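Putative HTH-type transcriptional regulator PH0061 (Pyrococcus horikoshii, PDB 2DBB) probably binds specific DNA sequences as a dimeric transcriptional regulator of the AsnC family, using a helix-turn-helix domain. Local coordinates at residues Asp83-Ser97 against Lys100-Leu112. Residues are numbered along the deposited sequence; the frame is centred on the assembly and turned at random.
Sequences DKVISEISDIEYVKS and KGVGRYNIIVRLL
Ile-89 and Val-109 meet tip to tip, CD1 of the isoleucine 3.6 Å from CG2 of the valine, where helix 83-89 lies over the strand 107-112. Beside them Val-95 crosses its strand neighbours obliquely, sending CG1 to Val-109 and CG2 to CD2 of Leu-111; a valine suits the place because its two methyls reach two different partners. CD2 of Leu-111 also reaches the edge of the Tyr-94 ring, and Ile-92 CG2 sits over the rim of one face of that ring. Nearly one turn earlier in the helix, Ile-86 lies at about a right angle to Lys-100 and presses CD1 tightly on its CG (3.5 Å); the lysine's aliphatic chain suits this apolar neighbour, then bends at chi3 (62°), and its NZ forms a long salt bridge with Asp-83 OD1 (3.5 Å).

Backbone bonds join the strands: Leu-112 N to Tyr-94 O, Arg-110 N to Ser-97 O, and Lys-96 N to Arg-110 O at 2.8 Å. Lys-96 and Ser-97 both face Arg-110, a classic beta bulge; Ser-97 N adds a weak bond to the same oxygen. A serine hydroxyl can donate and accept at once: OG gives its proton to a water bound to Ile-108 O and accepts from another, which lies in the guanidinium plane at its edge and accepts from Arg-110 NE. Arg-110 also salt-bridges Glu-99 of the second subunit.

Lys-96, bent at chi2 (-46°), lays CE against Leu-112 CB (3.5 Å) while NZ grips Glu-93 O and OE1 and the C-terminal carboxylate of Ile-151 of the second subunit, work for a long chain with a charged end. A methionine here would probably still pack on Leu-112 but deprive Glu-93 O of this donor and both carboxylates of this positive charge. Helix 79-89 links strand 67-76 to the hairpin of strands 95-102 and 107-114 in a four-stranded antiparallel sheet, as in the ferredoxin-like effector domain of AsnC-family regulators.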
loop_
_atom_site.group_PDB
_atom_site.type_symbol
_atom_site.label_atom_id
_atom_site.label_comp_id
_atom_site.label_asym_id
_atom_site.label_seq_id
_atom_site.Cartn_x
_atom_site.Cartn_y
_atom_site.Cartn_z
ATOM N N ASP B 83 19.564 -3.603 8.589
ATOM C CA ASP B 83 19.490 -4.607 7.533
ATOM C C ASP B 83 19.117 -5.983 8.055
ATOM O O ASP B 83 18.370 -6.715 7.404
ATOM C CB ASP B 83 20.817 -4.682 6.776
ATOM C CG ASP B 83 21.066 -3.452 5.923
ATOM O OD1 ASP B 83 20.180 -3.099 5.112
ATOM O OD2 ASP B 83 22.144 -2.839 6.059
ATOM N N LYS B 84 19.632 -6.331 9.230
ATOM C CA LYS B 84 19.335 -7.628 9.821
ATOM C C LYS B 84 17.876 -7.677 10.241
ATOM O O LYS B 84 17.205 -8.683 10.043
ATOM C CB LYS B 84 20.230 -7.900 11.034
ATOM C CG LYS B 84 20.134 -9.331 11.546
ATOM C CD LYS B 84 21.116 -9.583 12.682
ATOM C CE LYS B 84 21.204 -11.067 13.041
ATOM N NZ LYS B 84 19.922 -11.636 13.545
ATOM N N VAL B 85 17.384 -6.588 10.825
ATOM C CA VAL B 85 15.989 -6.540 11.243
ATOM C C VAL B 85 15.121 -6.729 10.013
ATOM O O VAL B 85 14.172 -7.511 10.019
ATOM C CB VAL B 85 15.614 -5.179 11.867
ATOM C CG1 VAL B 85 14.118 -5.140 12.146
ATOM C CG2 VAL B 85 16.394 -4.955 13.146
ATOM N N ILE B 86 15.464 -6.000 8.955
ATOM C CA ILE B 86 14.716 -6.052 7.711
ATOM C C ILE B 86 14.666 -7.442 7.090
ATOM O O ILE B 86 13.618 -7.866 6.601
ATOM C CB ILE B 86 15.285 -5.045 6.704
ATOM C CG1 ILE B 86 15.046 -3.620 7.231
ATOM C CG2 ILE B 86 14.638 -5.247 5.338
ATOM C CD1 ILE B 86 15.785 -2.547 6.479
ATOM N N SER B 87 15.789 -8.155 7.107
ATOM C CA SER B 87 15.813 -9.497 6.534
ATOM C C SER B 87 15.061 -10.440 7.467
ATOM O O SER B 87 14.490 -11.435 7.031
ATOM C CB SER B 87 17.257 -9.982 6.344
ATOM O OG SER B 87 17.909 -10.171 7.589
ATOM N N GLU B 88 15.062 -10.105 8.754
ATOM C CA GLU B 88 14.384 -10.899 9.774
ATOM C C GLU B 88 12.861 -10.836 9.653
ATOM O O GLU B 88 12.177 -11.840 9.840
ATOM C CB GLU B 88 14.794 -10.412 11.169
ATOM C CG GLU B 88 15.600 -11.410 11.995
ATOM C CD GLU B 88 14.791 -12.627 12.419
ATOM O OE1 GLU B 88 13.788 -12.463 13.152
ATOM O OE2 GLU B 88 15.159 -13.751 12.018
ATOM N N ILE B 89 12.328 -9.660 9.332
ATOM C CA ILE B 89 10.880 -9.498 9.234
ATOM C C ILE B 89 10.271 -9.532 7.832
ATOM O O ILE B 89 9.067 -9.740 7.688
ATOM C CB ILE B 89 10.435 -8.176 9.899
ATOM C CG1 ILE B 89 11.027 -6.989 9.135
ATOM C CG2 ILE B 89 10.880 -8.154 11.357
ATOM C CD1 ILE B 89 10.571 -5.636 9.638
ATOM N N SER B 90 11.084 -9.328 6.802
ATOM C CA SER B 90 10.566 -9.314 5.439
ATOM C C SER B 90 9.867 -10.590 4.986
ATOM O O SER B 90 9.049 -10.550 4.069
ATOM C CB SER B 90 11.681 -8.968 4.457
ATOM O OG SER B 90 12.072 -7.614 4.614
ATOM N N ASP B 91 10.178 -11.717 5.620
ATOM C CA ASP B 91 9.555 -12.979 5.248
ATOM C C ASP B 91 8.291 -13.286 6.037
ATOM O O ASP B 91 7.585 -14.238 5.717
ATOM C CB ASP B 91 10.534 -14.143 5.412
ATOM C CG ASP B 91 11.758 -13.997 4.540
ATOM O OD1 ASP B 91 11.634 -13.435 3.428
ATOM O OD2 ASP B 91 12.842 -14.455 4.964
ATOM N N ILE B 92 8.010 -12.497 7.071
ATOM C CA ILE B 92 6.804 -12.721 7.864
ATOM C C ILE B 92 5.598 -12.375 7.002
ATOM O O ILE B 92 5.539 -11.301 6.405
ATOM C CB ILE B 92 6.799 -11.861 9.126
ATOM C CG1 ILE B 92 8.039 -12.178 9.965
ATOM C CG2 ILE B 92 5.534 -12.126 9.921
ATOM C CD1 ILE B 92 8.192 -11.302 11.190
ATOM N N GLU B 93 4.641 -13.295 6.943
ATOM C CA GLU B 93 3.452 -13.130 6.118
ATOM C C GLU B 93 2.553 -11.937 6.452
ATOM O O GLU B 93 2.031 -11.268 5.543
ATOM C CB GLU B 93 2.621 -14.419 6.140
ATOM C CG GLU B 93 1.556 -14.480 5.048
ATOM C CD GLU B 93 0.305 -13.672 5.375
ATOM O OE1 GLU B 93 -0.423 -13.292 4.431
ATOM O OE2 GLU B 93 0.041 -13.430 6.571
ATOM N N TYR B 94 2.372 -11.661 7.737
ATOM C CA TYR B 94 1.509 -10.554 8.123
ATOM C C TYR B 94 2.194 -9.187 8.066
ATOM O O TYR B 94 1.589 -8.159 8.386
ATOM C CB TYR B 94 0.900 -10.820 9.503
ATOM C CG TYR B 94 1.902 -10.990 10.609
ATOM C CD1 TYR B 94 2.525 -9.880 11.185
ATOM C CD2 TYR B 94 2.219 -12.260 11.099
ATOM C CE1 TYR B 94 3.433 -10.024 12.218
ATOM C CE2 TYR B 94 3.136 -12.420 12.139
ATOM C CZ TYR B 94 3.739 -11.294 12.693
ATOM O OH TYR B 94 4.656 -11.425 13.713
ATOM N N VAL B 95 3.459 -9.184 7.656
ATOM C CA VAL B 95 4.220 -7.949 7.488
ATOM C C VAL B 95 3.977 -7.594 6.025
ATOM O O VAL B 95 4.489 -8.270 5.138
ATOM C CB VAL B 95 5.740 -8.178 7.715
ATOM C CG1 VAL B 95 6.527 -6.972 7.249
ATOM C CG2 VAL B 95 6.018 -8.444 9.190
ATOM N N LYS B 96 3.193 -6.545 5.778
ATOM C CA LYS B 96 2.848 -6.133 4.414
ATOM C C LYS B 96 3.845 -5.226 3.697
ATOM O O LYS B 96 3.967 -5.273 2.468
ATOM C CB LYS B 96 1.458 -5.486 4.412
ATOM C CG LYS B 96 0.365 -6.414 4.953
ATOM C CD LYS B 96 0.502 -7.804 4.350
ATOM C CE LYS B 96 -0.542 -8.764 4.881
ATOM N NZ LYS B 96 -0.319 -10.130 4.323
ATOM N N SER B 97 4.544 -4.382 4.444
ATOM C CA SER B 97 5.529 -3.514 3.822
ATOM C C SER B 97 6.660 -3.201 4.774
ATOM O O SER B 97 6.485 -3.186 5.994
ATOM C CB SER B 97 4.898 -2.206 3.317
ATOM O OG SER B 97 4.580 -1.319 4.369
ATOM N N LYS B 100 12.927 1.654 4.277
ATOM C CA LYS B 100 14.024 2.297 4.978
ATOM C C LYS B 100 13.837 3.783 4.713
ATOM O O LYS B 100 13.493 4.184 3.602
ATOM C CB LYS B 100 15.376 1.832 4.432
ATOM C CG LYS B 100 15.610 0.331 4.552
ATOM C CD LYS B 100 16.962 -0.067 3.988
ATOM C CE LYS B 100 18.085 0.605 4.761
ATOM N NZ LYS B 100 19.410 0.217 4.218
ATOM N N GLY B 101 14.041 4.600 5.735
ATOM C CA GLY B 101 13.856 6.023 5.547
ATOM C C GLY B 101 14.910 6.892 6.187
ATOM O O GLY B 101 15.758 6.431 6.943
ATOM N N VAL B 102 14.842 8.173 5.857
ATOM C CA VAL B 102 15.747 9.177 6.390
ATOM C C VAL B 102 14.863 10.089 7.232
ATOM O O VAL B 102 13.964 10.749 6.698
ATOM C CB VAL B 102 16.393 9.992 5.250
ATOM C CG1 VAL B 102 17.210 11.143 5.825
ATOM C CG2 VAL B 102 17.265 9.083 4.396
ATOM N N GLY B 103 15.105 10.103 8.542
ATOM C CA GLY B 103 14.306 10.925 9.435
ATOM C C GLY B 103 14.287 10.372 10.846
ATOM O O GLY B 103 15.190 9.619 11.225
ATOM N N ARG B 104 13.262 10.712 11.625
ATOM C CA ARG B 104 13.204 10.239 13.004
ATOM C C ARG B 104 13.224 8.717 13.148
ATOM O O ARG B 104 13.692 8.196 14.159
ATOM C CB ARG B 104 11.980 10.803 13.731
ATOM C CG ARG B 104 11.920 10.342 15.187
ATOM C CD ARG B 104 10.770 10.933 15.993
ATOM N NE ARG B 104 11.150 12.170 16.667
ATOM C CZ ARG B 104 10.524 12.658 17.735
ATOM N NH1 ARG B 104 9.487 12.009 18.252
ATOM N NH2 ARG B 104 10.932 13.792 18.286
ATOM N N TYR B 105 12.707 8.008 12.150
ATOM C CA TYR B 105 12.690 6.548 12.174
ATOM C C TYR B 105 13.286 6.056 10.860
ATOM O O TYR B 105 12.911 6.539 9.786
ATOM C CB TYR B 105 11.254 6.044 12.325
ATOM C CG TYR B 105 10.567 6.584 13.554
ATOM C CD1 TYR B 105 10.813 6.035 14.811
ATOM C CD2 TYR B 105 9.692 7.670 13.468
ATOM C CE1 TYR B 105 10.203 6.552 15.949
ATOM C CE2 TYR B 105 9.082 8.197 14.603
ATOM C CZ TYR B 105 9.344 7.633 15.836
ATOM O OH TYR B 105 8.756 8.147 16.965
ATOM N N ASN B 106 14.212 5.103 10.931
ATOM C CA ASN B 106 14.833 4.608 9.710
ATOM C C ASN B 106 14.156 3.374 9.122
ATOM O O ASN B 106 14.425 2.999 7.985
ATOM C CB ASN B 106 16.333 4.370 9.934
ATOM C CG ASN B 106 16.620 3.424 11.082
ATOM O OD1 ASN B 106 16.264 3.686 12.226
ATOM N ND2 ASN B 106 17.276 2.315 10.777
ATOM N N ILE B 107 13.262 2.750 9.881
ATOM C CA ILE B 107 12.543 1.586 9.381
ATOM C C ILE B 107 11.055 1.774 9.659
ATOM O O ILE B 107 10.648 2.073 10.785
ATOM C CB ILE B 107 13.035 0.270 10.044
ATOM C CG1 ILE B 107 14.534 0.093 9.791
ATOM C CG2 ILE B 107 12.294 -0.927 9.447
ATOM C CD1 ILE B 107 15.172 -1.050 10.562
ATOM N N ILE B 108 10.255 1.621 8.610
ATOM C CA ILE B 108 8.808 1.769 8.692
ATOM C C ILE B 108 8.184 0.465 8.236
ATOM O O ILE B 108 8.428 0.020 7.118
ATOM C CB ILE B 108 8.294 2.895 7.765
ATOM C CG1 ILE B 108 9.016 4.207 8.085
ATOM C CG2 ILE B 108 6.781 3.071 7.955
ATOM C CD1 ILE B 108 8.835 4.657 9.500
ATOM N N VAL B 109 7.361 -0.126 9.099
ATOM C CA VAL B 109 6.727 -1.400 8.808
ATOM C C VAL B 109 5.209 -1.372 8.940
ATOM O O VAL B 109 4.670 -0.773 9.857
ATOM C CB VAL B 109 7.248 -2.493 9.766
ATOM C CG1 VAL B 109 6.608 -3.846 9.422
ATOM C CG2 VAL B 109 8.763 -2.568 9.688
ATOM N N ARG B 110 4.522 -2.022 8.011
ATOM C CA ARG B 110 3.074 -2.103 8.096
ATOM C C ARG B 110 2.724 -3.560 8.363
ATOM O O ARG B 110 3.234 -4.456 7.689
ATOM C CB ARG B 110 2.390 -1.654 6.800
ATOM C CG ARG B 110 0.872 -1.861 6.843
ATOM C CD ARG B 110 0.195 -1.522 5.514
ATOM N NE ARG B 110 0.274 -0.101 5.187
ATOM C CZ ARG B 110 -0.453 0.850 5.770
ATOM N NH1 ARG B 110 -1.331 0.540 6.720
ATOM N NH2 ARG B 110 -0.303 2.119 5.407
ATOM N N LEU B 111 1.855 -3.781 9.346
ATOM C CA LEU B 111 1.396 -5.110 9.717
ATOM C C LEU B 111 -0.112 -5.225 9.511
ATOM O O LEU B 111 -0.853 -4.261 9.729
ATOM C CB LEU B 111 1.660 -5.381 11.201
ATOM C CG LEU B 111 3.039 -5.160 11.812
ATOM C CD1 LEU B 111 2.958 -5.421 13.315
ATOM C CD2 LEU B 111 4.056 -6.078 11.145
ATOM N N LEU B 112 -0.558 -6.405 9.087
ATOM C CA LEU B 112 -1.984 -6.678 8.938
ATOM C C LEU B 112 -2.270 -7.556 10.147
ATOM O O LEU B 112 -1.708 -8.646 10.266
ATOM C CB LEU B 112 -2.288 -7.459 7.655
ATOM C CG LEU B 112 -3.781 -7.771 7.453
ATOM C CD1 LEU B 112 -4.529 -6.474 7.200
ATOM C CD2 LEU B 112 -3.976 -8.729 6.279
HETATM O O HOH W 1 6.302 0.287 5.214
HETATM O O HOH W 2 2.555 0.212 3.465
#